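Local coordinates for protein murein peptide amidase A (Escherichia coli O157:H7, PDB 5HXD) that probably hydrolyses the gamma-D-glutamyl-diaminopimelic acid amide bond of the murein tripeptide, as a zinc-dependent M14-family amidase in peptidoglycan degradation, at residues W152-H157 with H205-F211; L160-P166 with L181-V187; M1-R5 with R64-L70. Residue numbers count along the deposited sequence, not the author numbering.

Contact 1. Residues W152-H157 with H205-F211; sequences WVVSFH and HCITAEF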
loop_
_atom_site.group_PDB
_atom_site.type_symbol
_atom_site.label_atom_id
_atom_site.label_comp_id
_atom_site.label_asym_id
_atom_site.label_seq_id
_atom_site.Cartn_x
_atom_site.Cartn_y
_atom_site.Cartn_z
ATOM N N TRP A 152 0.375 11.477 -22.985
ATOM C CA TRP A 152 0.813 10.095 -22.805
ATOM C C TRP A 152 0.503 9.636 -21.379
ATOM O O TRP A 152 -0.015 10.412 -20.569
ATOM C CB TRP A 152 2.303 9.965 -23.100
ATOM C CG TRP A 152 3.135 11.064 -22.509
ATOM C CD1 TRP A 152 3.639 12.154 -23.161
ATOM C CD2 TRP A 152 3.569 11.176 -21.150
ATOM N NE1 TRP A 152 4.364 12.936 -22.291
ATOM C CE2 TRP A 152 4.332 12.359 -21.052
ATOM C CE3 TRP A 152 3.390 10.386 -20.003
ATOM C CZ2 TRP A 152 4.912 12.770 -19.855
ATOM C CZ3 TRP A 152 3.960 10.798 -18.821
ATOM C CH2 TRP A 152 4.713 11.976 -18.751
ATOM N N VAL A 153 0.804 8.374 -21.080
ATOM C CA VAL A 153 0.608 7.823 -19.749
ATOM C C VAL A 153 1.788 6.950 -19.345
ATOM O O VAL A 153 2.161 6.057 -20.085
ATOM C CB VAL A 153 -0.702 6.975 -19.665
ATOM C CG1 VAL A 153 -0.975 6.493 -18.221
ATOM C CG2 VAL A 153 -1.892 7.762 -20.184
ATOM N N VAL A 154 2.377 7.204 -18.177
ATOM C CA VAL A 154 3.296 6.240 -17.570
ATOM C C VAL A 154 2.618 5.556 -16.372
ATOM O O VAL A 154 2.200 6.216 -15.415
ATOM C CB VAL A 154 4.622 6.886 -17.097
ATOM C CG1 VAL A 154 5.420 5.887 -16.271
ATOM C CG2 VAL A 154 5.454 7.365 -18.282
ATOM N N SER A 155 2.498 4.234 -16.442
ATOM C CA SER A 155 1.868 3.452 -15.383
ATOM C C SER A 155 2.883 2.547 -14.694
ATOM O O SER A 155 3.432 1.643 -15.310
ATOM C CB SER A 155 0.727 2.621 -15.950
ATOM O OG SER A 155 0.411 1.561 -15.075
ATOM N N PHE A 156 3.129 2.807 -13.414
ATOM C CA PHE A 156 4.108 2.053 -12.632
ATOM C C PHE A 156 3.563 0.761 -12.026
ATOM O O PHE A 156 2.464 0.766 -11.480
ATOM C CB PHE A 156 4.648 2.935 -11.516
ATOM C CG PHE A 156 5.535 4.008 -11.999
ATOM C CD1 PHE A 156 6.891 3.800 -12.076
ATOM C CD2 PHE A 156 5.014 5.214 -12.412
ATOM C CE1 PHE A 156 7.721 4.777 -12.555
ATOM C CE2 PHE A 156 5.837 6.200 -12.884
ATOM C CZ PHE A 156 7.196 5.980 -12.954
ATOM N N HIS A 157 4.346 -0.324 -12.125
ATOM C CA HIS A 157 4.018 -1.614 -11.501
ATOM C C HIS A 157 5.188 -2.274 -10.749
ATOM O O HIS A 157 6.268 -1.700 -10.640
ATOM C CB HIS A 157 3.517 -2.601 -12.557
ATOM C CG HIS A 157 2.125 -2.336 -13.031
ATOM N ND1 HIS A 157 1.767 -1.180 -13.688
ATOM C CD2 HIS A 157 1.003 -3.090 -12.965
ATOM C CE1 HIS A 157 0.486 -1.227 -13.998
ATOM N NE2 HIS A 157 -0.001 -2.380 -13.576
ATOM N N HIS A 205 -0.385 6.929 -26.155
ATOM C CA HIS A 205 0.889 6.304 -25.796
ATOM C C HIS A 205 0.950 5.958 -24.312
ATOM O O HIS A 205 1.012 6.862 -23.470
ATOM C CB HIS A 205 2.067 7.210 -26.154
ATOM C CG HIS A 205 3.410 6.581 -25.928
ATOM N ND1 HIS A 205 4.534 7.320 -25.619
ATOM C CD2 HIS A 205 3.813 5.290 -25.965
ATOM C CE1 HIS A 205 5.567 6.511 -25.470
ATOM N NE2 HIS A 205 5.160 5.272 -25.681
ATOM N N CYS A 206 0.930 4.652 -24.008
ATOM C CA CYS A 206 1.102 4.125 -22.650
ATOM C C CYS A 206 2.455 3.407 -22.503
ATOM O O CYS A 206 2.885 2.636 -23.380
ATOM C CB CYS A 206 -0.039 3.165 -22.270
ATOM S SG CYS A 206 0.098 2.383 -20.589
ATOM N N ILE A 207 3.119 3.686 -21.385
ATOM C CA ILE A 207 4.384 3.079 -21.041
ATOM C C ILE A 207 4.217 2.464 -19.673
ATOM O O ILE A 207 3.840 3.166 -18.732
ATOM C CB ILE A 207 5.534 4.112 -20.983
ATOM C CG1 ILE A 207 5.979 4.543 -22.371
ATOM C CG2 ILE A 207 6.734 3.546 -20.247
ATOM C CD1 ILE A 207 7.134 5.541 -22.328
ATOM N N THR A 208 4.481 1.173 -19.528
ATOM C CA THR A 208 4.507 0.634 -18.175
ATOM C C THR A 208 5.957 0.586 -17.684
ATOM O O THR A 208 6.842 0.012 -18.327
ATOM C CB THR A 208 3.838 -0.757 -18.072
ATOM O OG1 THR A 208 4.439 -1.658 -19.003
ATOM C CG2 THR A 208 2.356 -0.648 -18.373
ATOM N N ALA A 209 6.188 1.253 -16.560
ATOM C CA ALA A 209 7.473 1.242 -15.897
ATOM C C ALA A 209 7.430 0.267 -14.729
ATOM O O ALA A 209 6.848 0.588 -13.685
ATOM C CB ALA A 209 7.834 2.643 -15.408
ATOM N N GLU A 210 8.038 -0.911 -14.884
ATOM C CA GLU A 210 8.049 -1.914 -13.804
ATOM C C GLU A 210 9.251 -1.762 -12.876
ATOM O O GLU A 210 10.392 -1.997 -13.275
ATOM C CB GLU A 210 8.036 -3.326 -14.378
ATOM C CG GLU A 210 6.821 -3.648 -15.192
ATOM C CD GLU A 210 5.857 -4.495 -14.432
ATOM O OE1 GLU A 210 5.994 -4.556 -13.193
ATOM O OE2 GLU A 210 4.978 -5.114 -15.069
ATOM N N PHE A 211 8.987 -1.363 -11.636
ATOM C CA PHE A 211 10.012 -1.344 -10.607
ATOM C C PHE A 211 10.607 -2.733 -10.445
ATOM O O PHE A 211 10.014 -3.724 -10.862
ATOM C CB PHE A 211 9.430 -0.893 -9.279
ATOM C CG PHE A 211 9.642 0.549 -8.977
ATOM C CD1 PHE A 211 9.953 1.447 -9.978
ATOM C CD2 PHE A 211 9.530 1.011 -7.673
ATOM C CE1 PHE A 211 10.139 2.796 -9.687
ATOM C CE2 PHE A 211 9.723 2.351 -7.368
ATOM C CZ PHE A 211 10.027 3.246 -8.379
#

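Contact 2. Residues L160-P166 with L181-V187; sequences LACIEDP and LPLVTSV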
loop_
_atom_site.group_PDB
_atom_site.type_symbol
_atom_site.label_atom_id
_atom_site.label_comp_id
_atom_site.label_asym_id
_atom_site.label_seq_id
_atom_site.Cartn_x
_atom_site.Cartn_y
_atom_site.Cartn_z
ATOM N N LEU A 160 8.847 -6.370 -12.246
ATOM C CA LEU A 160 9.531 -6.956 -13.390
ATOM C C LEU A 160 10.762 -6.183 -13.847
ATOM O O LEU A 160 11.397 -6.568 -14.833
ATOM C CB LEU A 160 8.553 -7.103 -14.548
ATOM C CG LEU A 160 7.385 -7.989 -14.132
ATOM C CD1 LEU A 160 6.464 -8.187 -15.300
ATOM C CD2 LEU A 160 7.874 -9.335 -13.582
ATOM N N ALA A 161 11.090 -5.110 -13.128
ATOM C CA ALA A 161 12.380 -4.426 -13.262
ATOM C C ALA A 161 12.729 -4.001 -14.699
ATOM O O ALA A 161 13.803 -4.338 -15.212
ATOM C CB ALA A 161 13.495 -5.308 -12.694
ATOM N N CYS A 162 11.842 -3.235 -15.325
ATOM C CA CYS A 162 12.079 -2.797 -16.691
ATOM C C CYS A 162 11.086 -1.728 -17.141
ATOM O O CYS A 162 10.041 -1.537 -16.514
ATOM C CB CYS A 162 12.000 -3.988 -17.640
ATOM S SG CYS A 162 10.361 -4.716 -17.662
ATOM N N ILE A 163 11.427 -1.051 -18.240
ATOM C CA ILE A 163 10.580 -0.046 -18.869
ATOM C C ILE A 163 9.972 -0.602 -20.153
ATOM O O ILE A 163 10.698 -0.866 -21.114
ATOM C CB ILE A 163 11.367 1.230 -19.211
ATOM C CG1 ILE A 163 12.080 1.780 -17.978
ATOM C CG2 ILE A 163 10.442 2.285 -19.821
ATOM C CD1 ILE A 163 11.153 2.199 -16.889
ATOM N N GLU A 164 8.651 -0.781 -20.183
ATOM C CA GLU A 164 8.000 -1.346 -21.363
ATOM C C GLU A 164 7.419 -0.276 -22.266
ATOM O O GLU A 164 6.288 0.153 -22.060
ATOM C CB GLU A 164 6.888 -2.292 -20.962
ATOM C CG GLU A 164 7.331 -3.412 -20.079
ATOM C CD GLU A 164 6.168 -4.161 -19.508
ATOM O OE1 GLU A 164 5.314 -4.621 -20.301
ATOM O OE2 GLU A 164 6.110 -4.283 -18.268
ATOM N N ASP A 165 8.185 0.152 -23.265
ATOM C CA ASP A 165 7.704 1.152 -24.206
ATOM C C ASP A 165 7.465 0.525 -25.565
ATOM O O ASP A 165 8.416 0.270 -26.307
ATOM C CB ASP A 165 8.697 2.307 -24.331
ATOM C CG ASP A 165 8.103 3.502 -25.045
ATOM O OD1 ASP A 165 7.104 3.321 -25.767
ATOM O OD2 ASP A 165 8.625 4.628 -24.884
ATOM N N PRO A 166 6.183 0.301 -25.899
ATOM C CA PRO A 166 5.718 -0.288 -27.170
ATOM C C PRO A 166 6.090 0.553 -28.388
ATOM O O PRO A 166 6.046 0.056 -29.515
ATOM C CB PRO A 166 4.192 -0.349 -27.003
ATOM C CG PRO A 166 3.877 0.687 -25.954
ATOM C CD PRO A 166 5.067 0.723 -25.029
ATOM N N LEU A 181 16.802 0.916 -15.551
ATOM C CA LEU A 181 16.064 -0.271 -15.911
ATOM C C LEU A 181 16.154 -0.472 -17.403
ATOM O O LEU A 181 16.083 0.490 -18.165
ATOM C CB LEU A 181 14.601 -0.148 -15.488
ATOM C CG LEU A 181 14.372 -0.163 -13.992
ATOM C CD1 LEU A 181 12.891 -0.013 -13.719
ATOM C CD2 LEU A 181 14.913 -1.467 -13.430
ATOM N N PRO A 182 16.302 -1.727 -17.826
ATOM C CA PRO A 182 16.319 -2.098 -19.242
ATOM C C PRO A 182 15.092 -1.582 -19.982
ATOM O O PRO A 182 14.026 -1.495 -19.379
ATOM C CB PRO A 182 16.322 -3.630 -19.200
ATOM C CG PRO A 182 15.848 -3.968 -17.838
ATOM C CD PRO A 182 16.382 -2.905 -16.959
ATOM N N LEU A 183 15.242 -1.235 -21.260
ATOM C CA LEU A 183 14.101 -0.831 -22.075
ATOM C C LEU A 183 13.673 -1.974 -22.984
ATOM O O LEU A 183 14.478 -2.541 -23.710
ATOM C CB LEU A 183 14.425 0.416 -22.893
ATOM C CG LEU A 183 13.324 0.904 -23.836
ATOM C CD1 LEU A 183 11.998 1.075 -23.133
ATOM C CD2 LEU A 183 13.724 2.208 -24.439
ATOM N N VAL A 184 12.388 -2.299 -22.932
ATOM C CA VAL A 184 11.831 -3.475 -23.588
ATOM C C VAL A 184 10.514 -3.036 -24.235
ATOM O O VAL A 184 10.021 -1.955 -23.918
ATOM C CB VAL A 184 11.664 -4.633 -22.547
ATOM C CG1 VAL A 184 10.227 -5.118 -22.425
ATOM C CG2 VAL A 184 12.619 -5.775 -22.862
ATOM N N THR A 185 9.954 -3.805 -25.167
ATOM C CA THR A 185 8.642 -3.426 -25.706
ATOM C C THR A 185 7.469 -4.147 -25.001
ATOM O O THR A 185 6.370 -3.589 -24.892
ATOM C CB THR A 185 8.543 -3.672 -27.235
ATOM O OG1 THR A 185 9.340 -4.805 -27.596
ATOM C CG2 THR A 185 9.004 -2.449 -28.032
ATOM N N SER A 186 7.690 -5.358 -24.488
ATOM C CA SER A 186 6.599 -6.069 -23.821
ATOM C C SER A 186 7.017 -7.021 -22.705
ATOM O O SER A 186 8.147 -7.514 -22.682
ATOM C CB SER A 186 5.791 -6.869 -24.847
ATOM O OG SER A 186 4.921 -6.023 -25.572
ATOM N N VAL A 187 6.082 -7.270 -21.786
ATOM C CA VAL A 187 6.153 -8.437 -20.913
ATOM C C VAL A 187 5.757 -9.650 -21.752
ATOM O O VAL A 187 4.586 -9.820 -22.108
ATOM C CB VAL A 187 5.222 -8.315 -19.658
ATOM C CG1 VAL A 187 5.833 -7.401 -18.621
ATOM C CG2 VAL A 187 3.817 -7.822 -20.032
#

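Contact 3. Residues M1-R5 with R64-L70; sequences MTVTR and RTLTPSL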
loop_
_atom_site.group_PDB
_atom_site.type_symbol
_atom_site.label_atom_id
_atom_site.label_comp_id
_atom_site.label_asym_id
_atom_site.label_seq_id
_atom_site.Cartn_x
_atom_site.Cartn_y
_atom_site.Cartn_z
ATOM N N MET A 1 13.397 29.368 -4.482
ATOM C CA MET A 1 14.152 29.190 -5.726
ATOM C C MET A 1 14.672 27.740 -5.897
ATOM O O MET A 1 15.382 27.442 -6.861
ATOM C CB MET A 1 15.321 30.194 -5.784
ATOM C CG MET A 1 14.994 31.606 -5.244
ATOM S SD MET A 1 13.349 32.195 -5.756
ATOM C CE MET A 1 13.606 33.952 -6.035
ATOM N N THR A 2 14.292 26.854 -4.968
ATOM C CA THR A 2 14.798 25.468 -4.881
ATOM C C THR A 2 14.056 24.459 -5.778
ATOM O O THR A 2 12.847 24.570 -5.993
ATOM C CB THR A 2 14.722 24.931 -3.409
ATOM O OG1 THR A 2 15.243 25.905 -2.500
ATOM C CG2 THR A 2 15.508 23.637 -3.245
ATOM N N VAL A 3 14.784 23.463 -6.279
ATOM C CA VAL A 3 14.179 22.373 -7.053
ATOM C C VAL A 3 13.249 21.482 -6.188
ATOM O O VAL A 3 12.318 20.855 -6.704
ATOM C CB VAL A 3 15.283 21.480 -7.730
ATOM C CG1 VAL A 3 14.721 20.706 -8.926
ATOM C CG2 VAL A 3 16.494 22.315 -8.148
ATOM N N THR A 4 13.503 21.431 -4.876
ATOM C CA THR A 4 12.732 20.575 -3.957
ATOM C C THR A 4 12.285 21.279 -2.672
ATOM O O THR A 4 13.048 22.044 -2.082
ATOM C CB THR A 4 13.542 19.334 -3.523
ATOM O OG1 THR A 4 14.482 19.700 -2.499
ATOM C CG2 THR A 4 14.272 18.708 -4.706
ATOM N N ARG A 5 11.057 21.002 -2.239
ATOM C CA ARG A 5 10.593 21.393 -0.905
ATOM C C ARG A 5 11.545 20.867 0.182
ATOM O O ARG A 5 12.101 19.775 0.049
ATOM C CB ARG A 5 9.178 20.867 -0.647
ATOM C CG ARG A 5 8.092 21.465 -1.514
ATOM C CD ARG A 5 6.714 21.364 -0.829
ATOM N NE ARG A 5 6.294 19.977 -0.613
ATOM C CZ ARG A 5 5.210 19.604 0.063
ATOM N NH1 ARG A 5 4.415 20.504 0.623
ATOM N NH2 ARG A 5 4.923 18.318 0.180
ATOM N N ARG A 64 5.408 15.058 -3.321
ATOM C CA ARG A 64 5.510 15.836 -2.078
ATOM C C ARG A 64 6.883 16.512 -1.935
ATOM O O ARG A 64 7.094 17.302 -1.009
ATOM C CB ARG A 64 5.236 14.934 -0.846
ATOM C CG ARG A 64 3.748 14.646 -0.576
ATOM C CD ARG A 64 3.486 13.780 0.669
ATOM N NE ARG A 64 3.927 12.392 0.489
ATOM C CZ ARG A 64 4.922 11.815 1.160
ATOM N NH1 ARG A 64 5.585 12.497 2.079
ATOM N NH2 ARG A 64 5.256 10.555 0.903
ATOM N N THR A 65 7.805 16.199 -2.848
ATOM C CA THR A 65 9.183 16.706 -2.802
ATOM C C THR A 65 9.430 17.832 -3.794
ATOM O O THR A 65 9.729 18.958 -3.398
ATOM C CB THR A 65 10.199 15.592 -3.093
ATOM O OG1 THR A 65 10.206 14.664 -2.003
ATOM C CG2 THR A 65 11.602 16.162 -3.277
ATOM N N LEU A 66 9.323 17.506 -5.083
ATOM C CA LEU A 66 9.486 18.461 -6.175
ATOM C C LEU A 66 8.685 19.736 -5.907
ATOM O O LEU A 66 7.595 19.680 -5.340
ATOM C CB LEU A 66 9.065 17.823 -7.507
ATOM C CG LEU A 66 9.125 18.744 -8.744
ATOM C CD1 LEU A 66 10.537 19.306 -8.958
ATOM C CD2 LEU A 66 8.590 18.054 -10.009
ATOM N N THR A 67 9.245 20.886 -6.276
ATOM C CA THR A 67 8.573 22.150 -6.019
ATOM C C THR A 67 7.393 22.236 -6.969
ATOM O O THR A 67 7.549 21.980 -8.159
ATOM C CB THR A 67 9.519 23.339 -6.191
ATOM O OG1 THR A 67 10.740 23.069 -5.486
ATOM C CG2 THR A 67 8.884 24.620 -5.646
ATOM N N PRO A 68 6.196 22.543 -6.433
ATOM C CA PRO A 68 4.927 22.427 -7.167
ATOM C C PRO A 68 4.904 23.138 -8.519
ATOM O O PRO A 68 4.441 22.526 -9.492
ATOM C CB PRO A 68 3.913 23.051 -6.203
ATOM C CG PRO A 68 4.455 22.768 -4.889
ATOM C CD PRO A 68 5.963 22.812 -5.005
ATOM N N SER A 69 5.393 24.378 -8.583
ATOM C CA SER A 69 5.387 25.176 -9.826
ATOM C C SER A 69 5.927 24.413 -11.034
ATOM O O SER A 69 5.442 24.597 -12.151
ATOM C CB SER A 69 6.208 26.464 -9.649
ATOM O OG SER A 69 6.094 27.003 -8.342
ATOM N N LEU A 70 6.927 23.564 -10.794
ATOM C CA LEU A 70 7.659 22.846 -11.840
ATOM C C LEU A 70 6.982 21.566 -12.376
ATOM O O LEU A 70 7.544 20.895 -13.246
ATOM C CB LEU A 70 9.059 22.470 -11.326
ATOM C CG LEU A 70 9.965 23.518 -10.666
ATOM C CD1 LEU A 70 11.104 22.849 -9.872
ATOM C CD2 LEU A 70 10.525 24.485 -11.710
#

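Contact 1. Residues W152-H157 with H205-F211
Strands 153-157 and 206-210 run parallel, their axes inclined by 26° and approaching to 4.6 Å. Strand 153-157 bonds through alternate residues: Val153 N donates to His205 O (2.8 Å) and Val153 O accepts from Ile207 N (2.9 Å), a pattern repeated by Ser155 between Ile207 and Ala209 and by His157 between Ala209 and Phe211. Val154, Phe156, Ile207 and Ala209 share one face of the sheet, where Phe156 CE1 lies 3.6 Å from Ala209 CB and Val154 CG1 4.1 Å from the same atom; helix 53-65 packs over Phe156 and Phe211. The opposite face carries Ser155, Thr208, His157 and Glu210, with Glu210 OE1 reaching 3.2 Å from His157 CB. The His157 side chain comes within about 3 Å of the bound zinc, consistent with its predicted role as a ligand beside His49 and Glu52, while Glu210 is the predicted proton donor/acceptor. Adjacent parallel strands thus bring a zinc-binding histidine and the predicted proton donor/acceptor together, as in the M14 zinc carboxypeptidase fold.

Contact 2. Residues L160-P166 with L181-V187
Leu160 opens the contact from a loop, its CD1 resting 3.5 Å from Val187 CG1. Ala161 follows in a left-handed backbone conformation and, with Cys162, faces Glu210 of the neighbouring strand as a G1 beta bulge; across the contact, Ala161 O meets Pro182 CG at 3.3 Å. Cys162 CB then packs 3.9 Å from Pro182 CG. At Ile163 the parallel pairing begins: Ile163 N donates to Pro182 O (2.9 Å) and Ile163 O accepts from Val184 N (2.9 Å). Its side chain points to the same face as that of Leu183, with Ile163 CG2 3.9 Å from Leu183 CD1, and helix 170-178 packs against both residues. Glu164, on the other face with Val184, reaches beyond the strand so that its OE1 receives a weak hydrogen bond from Val187 N (3.1 Å), while its OE2 lies close to the carboxylate of Glu210. Asp165 N completes the ladder by donating to Val184 O (2.9 Å); its carboxylate is hydrogen-bonded to His205 NE2, the backbone N of Arg167 and Ser169 OG. The segments are thus the paired strands of a beta-alpha-beta unit through helix 170-178, held mainly by backbone bonds and apolar packing. The closeness of two acidic groups, Glu164 and the predicted proton donor/acceptor Glu210, suggests that one may be protonated, or its acidity shifted.

Contact 3. Residues M1-R5 with R64-L70
Arg64 offers its carbonyl oxygen to an arginine from the N-terminal tail: Arg5 NE and Arg5 NH2 both donate to Arg64 O, at 2.8 and 2.7 Å, with the oxygen near the plane of the guanidinium. The Arg64 side chain itself turns away, to Arg10 O and Ser60. Thr65 O accepts from Arg5 N (2.7 Å), and Thr65 CG2 touches Thr4 CB at 3.7 Å; Thr65 also packs on Trp115 of the second subunit, as Arg64 does on its Leu88. Leu66 lies level with Thr4 in a single backbone bridge, its CD1 3.3 Å from Val3 O. Thr67 binds the tail twice, through Thr67 OG1 to Thr2 O (2.6 Å) and Thr67 N to Val3 O (3.1 Å). The 3-10 segment 68-70, which begins at Pro68, brings Leu70 CD1 within 4.3 Å of Val3 CG1. This is peripheral packing away from the zinc site: an irregular N-terminal tail docked along the chain leaving helix 53-65, with Arg64 and Thr65 also taking part in the dimer interface.

Contacts 1 and 2 belong to one mixed sheet, their centres 9 Å apart. They meet where strand 206-210 pairs antiparallel with strand 162-164, through the probable hydrogen bonds Glu210 N to Cys162 O and Glu164 N to Thr208 O, both 2.7 Å. Contact 1 is buried near the centre of the chain, whereas contact 2 includes the outermost strand 183-184 and is only partly buried, with several exposed residues. Contact 3 stands apart, its centre about 23 Å from that of contact 1 and 29 Å from that of contact 2. Its bonds form no ladder; the tail meets the chain at and after helix 53-65 through a single bridge, with threonine and arginine side chains supplying several of the bonds.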